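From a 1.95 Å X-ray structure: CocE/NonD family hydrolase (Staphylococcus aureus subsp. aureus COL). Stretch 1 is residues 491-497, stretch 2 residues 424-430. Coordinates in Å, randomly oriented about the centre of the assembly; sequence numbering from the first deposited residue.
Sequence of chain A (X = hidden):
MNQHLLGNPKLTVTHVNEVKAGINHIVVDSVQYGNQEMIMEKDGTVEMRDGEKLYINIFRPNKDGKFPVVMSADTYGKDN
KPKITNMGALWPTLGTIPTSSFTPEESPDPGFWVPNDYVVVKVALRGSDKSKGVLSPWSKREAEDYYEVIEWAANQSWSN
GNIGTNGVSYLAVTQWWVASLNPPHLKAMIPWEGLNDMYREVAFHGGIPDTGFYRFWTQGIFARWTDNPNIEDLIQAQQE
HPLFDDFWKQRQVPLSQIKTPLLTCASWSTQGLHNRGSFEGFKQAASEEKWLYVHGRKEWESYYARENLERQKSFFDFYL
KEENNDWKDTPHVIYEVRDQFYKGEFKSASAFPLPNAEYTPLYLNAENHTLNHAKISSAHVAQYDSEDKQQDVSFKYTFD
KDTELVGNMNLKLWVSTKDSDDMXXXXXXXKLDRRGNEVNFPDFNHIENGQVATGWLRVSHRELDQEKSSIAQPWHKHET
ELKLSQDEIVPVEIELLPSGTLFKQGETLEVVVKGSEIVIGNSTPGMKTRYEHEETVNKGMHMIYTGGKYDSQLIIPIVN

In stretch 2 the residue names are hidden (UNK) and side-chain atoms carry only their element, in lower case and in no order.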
ATOM      1  N   PRO A 491       2.182  29.065  -6.018  1.00  7.14           N
ATOM      2  CA  PRO A 491       1.580  28.328  -4.910  1.00  8.09           C
ATOM      3  C   PRO A 491       1.532  26.854  -5.231  1.00  7.80           C
ATOM      4  O   PRO A 491       1.180  26.511  -6.369  1.00  8.77           O
ATOM      5  CB  PRO A 491       0.149  28.886  -4.856  1.00  7.62           C
ATOM      6  CG  PRO A 491      -0.107  29.306  -6.261  1.00  8.19           C
ATOM      7  CD  PRO A 491       1.158  29.788  -6.798  1.00  7.95           C
ATOM      8  N   VAL A 492       1.902  26.015  -4.261  1.00  7.20           N
ATOM      9  CA  VAL A 492       1.881  24.566  -4.380  1.00  7.06           C
ATOM     10  C   VAL A 492       1.198  23.996  -3.170  1.00  7.59           C
ATOM     11  O   VAL A 492       1.232  24.588  -2.077  1.00  7.45           O
ATOM     12  CB  VAL A 492       3.279  23.954  -4.534  1.00  7.45           C
ATOM     13  CG1 VAL A 492       4.005  24.577  -5.817  1.00  6.74           C
ATOM     14  CG2 VAL A 492       4.084  24.127  -3.252  1.00  6.56           C
ATOM     15  N   GLU A 493       0.563  22.867  -3.368  1.00  7.00           N
ATOM     16  CA  GLU A 493      -0.031  22.103  -2.267  1.00  7.63           C
ATOM     17  C   GLU A 493       0.464  20.694  -2.361  1.00  7.41           C
ATOM     18  O   GLU A 493       0.294  20.034  -3.402  1.00  7.56           O
ATOM     19  CB  GLU A 493      -1.545  22.122  -2.356  1.00  8.50           C
ATOM     20  CG  GLU A 493      -2.064  23.518  -2.190  1.00  9.33           C
ATOM     21  CD  GLU A 493      -3.552  23.633  -2.282  1.00 10.81           C
ATOM     22  OE1 GLU A 493      -4.279  22.702  -1.900  1.00 11.87           O
ATOM     23  OE2 GLU A 493      -4.005  24.717  -2.713  1.00 11.64           O
ATOM     24  N   ILE A 494       1.126  20.271  -1.290  1.00  6.62           N
ATOM     25  CA  ILE A 494       1.792  18.995  -1.213  1.00  6.15           C
ATOM     26  C   ILE A 494       0.948  18.025  -0.413  1.00  7.84           C
ATOM     27  O   ILE A 494       0.547  18.321   0.742  1.00  7.34           O
ATOM     28  CB  ILE A 494       3.180  19.126  -0.592  1.00  7.55           C
ATOM     29  CG1 ILE A 494       4.027  20.104  -1.418  1.00  7.46           C
ATOM     30  CG2 ILE A 494       3.928  17.785  -0.564  1.00  6.13           C
ATOM     31  CD1 ILE A 494       5.469  20.313  -0.839  1.00  8.48           C
ATOM     32  N   GLU A 495       0.656  16.883  -1.040  1.00  7.42           N
ATOM     33  CA  GLU A 495      -0.088  15.750  -0.384  1.00  7.60           C
ATOM     34  C   GLU A 495       0.796  14.994   0.649  1.00  7.91           C
ATOM     35  O   GLU A 495       1.612  14.154   0.280  1.00  9.40           O
ATOM     36  CB  GLU A 495      -0.598  14.774  -1.477  1.00  7.21           C
ATOM     37  CG  GLU A 495      -1.425  13.563  -0.992  1.00  7.20           C
ATOM     38  CD  GLU A 495      -1.803  12.620  -2.133  1.00  8.88           C
ATOM     39  OE1 GLU A 495      -1.217  12.734  -3.222  1.00 10.40           O
ATOM     40  OE2 GLU A 495      -2.734  11.781  -1.972  1.00  7.39           O
ATOM     41  N   LEU A 496       0.630  15.309   1.917  1.00  6.57           N
ATOM     42  CA  LEU A 496       1.130  14.412   2.980  1.00  8.20           C
ATOM     43  C   LEU A 496       0.174  13.190   3.043  1.00  7.43           C
ATOM     44  O   LEU A 496      -1.023  13.343   3.118  1.00  6.84           O
ATOM     45  CB  LEU A 496       1.261  15.111   4.347  1.00  7.52           C
ATOM     46  CG  LEU A 496       2.340  16.156   4.543  1.00  9.32           C
ATOM     47  CD1 LEU A 496       3.699  15.631   4.164  1.00 10.88           C
ATOM     48  CD2 LEU A 496       1.972  17.411   3.766  1.00  8.35           C
ATOM     49  N   LEU A 497       0.741  11.994   2.945  1.00  7.76           N
ATOM     50  CA  LEU A 497      -0.029  10.784   2.849  1.00  7.85           C
ATOM     51  C   LEU A 497      -0.656  10.498   4.201  1.00  8.58           C
ATOM     52  O   LEU A 497      -0.171  11.003   5.244  1.00  6.43           O
ATOM     53  CB  LEU A 497       0.879   9.660   2.397  1.00  8.48           C
ATOM     54  CG  LEU A 497       1.317   9.833   0.920  1.00  9.82           C
ATOM     55  CD1 LEU A 497       2.267   8.673   0.616  1.00 11.33           C
ATOM     56  CD2 LEU A 497       0.143   9.869  -0.083  1.00 11.24           C
ATOM     57  N   UNK A 424      12.085  19.981  -7.169  1.00  7.32           N
ATOM     58  CA  UNK A 424      11.605  18.807  -6.502  1.00  7.65           C
ATOM     59  C   UNK A 424      11.555  19.090  -5.008  1.00  7.49           C
ATOM     60  O   UNK A 424      12.599  19.289  -4.389  1.00  6.30           O
ATOM     61  o   UNK A 424      11.183  17.218  -8.741  1.00  8.66           O
ATOM     62  c   UNK A 424      12.515  17.599  -6.811  1.00  7.86           C
ATOM     63  o   UNK A 424      13.232  16.446  -8.825  1.00 11.92           O
ATOM     64  c   UNK A 424      12.310  17.068  -8.241  1.00  8.24           C
ATOM     65  N   UNK A 425      10.334  19.041  -4.436  1.00  6.59           N
ATOM     66  CA  UNK A 425      10.119  19.350  -3.027  1.00  6.55           C
ATOM     67  C   UNK A 425       9.762  18.049  -2.272  1.00  7.31           C
ATOM     68  O   UNK A 425       8.916  17.251  -2.716  1.00  8.41           O
ATOM     69  c   UNK A 425       7.742  22.539  -3.353  1.00  5.64           C
ATOM     70  c   UNK A 425      10.197  22.508  -2.950  1.00  6.12           C
ATOM     71  c   UNK A 425       9.069  21.741  -3.525  1.00  6.72           C
ATOM     72  c   UNK A 425       8.998  20.357  -2.849  1.00  6.10           C
ATOM     73  N   UNK A 426      10.455  17.866  -1.160  1.00  6.82           N
ATOM     74  CA  UNK A 426      10.325  16.722  -0.295  1.00  5.14           C
ATOM     75  C   UNK A 426       9.800  17.266   1.016  1.00  5.81           C
ATOM     76  O   UNK A 426      10.422  18.116   1.638  1.00  6.40           O
ATOM     77  c   UNK A 426      12.801  13.410  -2.622  1.00  9.73           C
ATOM     78  c   UNK A 426      12.794  16.175  -2.379  1.00  6.35           C
ATOM     79  c   UNK A 426      13.337  15.543  -3.529  1.00  6.89           C
ATOM     80  c   UNK A 426      11.689  16.074  -0.081  1.00  6.16           C
ATOM     81  c   UNK A 426      13.367  14.178  -3.654  1.00  9.51           C
ATOM     82  c   UNK A 426      12.302  14.059  -1.462  1.00  8.08           C
ATOM     83  c   UNK A 426      12.272  15.413  -1.338  1.00  6.82           C
ATOM     84  N   UNK A 427       8.610  16.838   1.386  1.00  6.70           N
ATOM     85  CA  UNK A 427       7.980  17.243   2.644  1.00  6.82           C
ATOM     86  C   UNK A 427       7.926  16.111   3.617  1.00  7.31           C
ATOM     87  O   UNK A 427       7.791  14.917   3.257  1.00  7.84           O
ATOM     88  c   UNK A 427       6.618  17.774   2.406  1.00  6.42           C
ATOM     89  N   UNK A 428       8.024  16.480   4.895  1.00  7.25           N
ATOM     90  CA  UNK A 428       7.838  15.562   5.952  1.00  7.27           C
ATOM     91  C   UNK A 428       7.219  16.141   7.201  1.00  6.89           C
ATOM     92  O   UNK A 428       7.368  17.339   7.496  1.00  6.19           O
ATOM     93  N   UNK A 429       6.463  15.286   7.896  1.00  6.98           N
ATOM     94  CA  UNK A 429       5.934  15.607   9.224  1.00  6.48           C
ATOM     95  C   UNK A 429       6.648  14.719  10.221  1.00  8.23           C
ATOM     96  O   UNK A 429       6.707  13.480  10.030  1.00  7.79           O
ATOM     97  c   UNK A 429       3.701  16.025   8.183  1.00  8.32           C
ATOM     98  c   UNK A 429       3.854  15.733  10.767  1.00  5.86           C
ATOM     99  c   UNK A 429       3.886  17.591   8.191  1.00  7.62           C
ATOM    100  c   UNK A 429       4.439  15.318   9.319  1.00  5.21           C
ATOM    101  N   UNK A 430       7.174  15.339  11.279  1.00  7.87           N
ATOM    102  CA  UNK A 430       7.878  14.618  12.373  1.00  7.85           C
ATOM    103  C   UNK A 430       7.178  14.966  13.698  1.00  8.33           C
ATOM    104  O   UNK A 430       6.527  16.019  13.814  1.00  7.33           O
ATOM    105  c   UNK A 430      12.377  14.578  10.149  1.00  6.63           C
ATOM    106  n   UNK A 430      12.476  13.078  10.149  1.00  6.87           N
ATOM    107  c   UNK A 430      11.613  15.148  11.353  1.00  7.43           C
ATOM    108  c   UNK A 430       9.353  15.052  12.465  1.00  7.77           C
ATOM    109  c   UNK A 430      10.167  14.740  11.259  1.00  6.88           C
TER

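Position 424 carries two side-chain carbons, the second bonded to two oxygens, and nothing in it comes near stretch 1. A carboxylate attached directly to CB makes this Asp 424. It is buried, yet both oxygens are hydrogen-bonded elsewhere in the structure, so its polar atoms are satisfied despite the burial.

Position 425 has four carbons, forked at the second, and its CA-to-CB bond points toward stretch 1, one terminal methyl touching Val 492 and Ile 494. The fork one carbon beyond CB identifies Leu 425. Its CD1 sits 4.0 Å from CG2 of Val 492 and 4.1 Å from CD1 of Ile 494; the side chain is long enough to reach across the gap between strands.

At position 426 one carbon leads into a ring of six carbons with no other atom attached: Phe 426. Its CA-to-CB bond points away from stretch 1, which the ring does not touch; an apolar ring suits a buried position on the face turned from that stretch.

Position 427 has a single carbon, its CB, 4.0 Å from CG2 of Ile 494 and 4.0 Å from CD1 of Leu 496. One methyl and nothing more makes this Ala 427. Here the larger side chains of stretch 1 supply the reach: the CA atoms of Ala 427 and Leu 496 are 7.4 Å apart.

Position 428 has no side-chain atoms and is therefore Gly 428. A CB would point away from stretch 1, with nothing of that stretch close by, so this contact does not account for the glycine; its backbone N lies 4.5 Å from CD1 of Leu 496.

Position 429 has four carbons forked at the first, one arm two carbons long; its CA-to-CB bond points toward stretch 1, and the first carbon of that arm touches Leu 496. That branching at CB defines Ile 429, whose CG1 lies 3.9 Å from CG of Leu 496. The apolar, branched side chain suits this buried place.

Position 430 has four carbons in a row ending in nitrogen, out of reach of stretch 1: Lys 430. A long chain with a charged end suits this partly exposed place, where NZ is hydrogen-bonded elsewhere in the structure.

The two strands cross at 45°, with axes 8.1 Å apart at closest approach and no hydrogen bonds between them. They pack through side chains instead: Val 492, Ile 494 and Leu 496 meet Leu 425, Ala 427 and Ile 429, alternate residues on each strand. The two stretches together bury 272 Å², both sides summed, nearly all of it from these six.

Stretch 2, residues 424-430: DLFAGIK
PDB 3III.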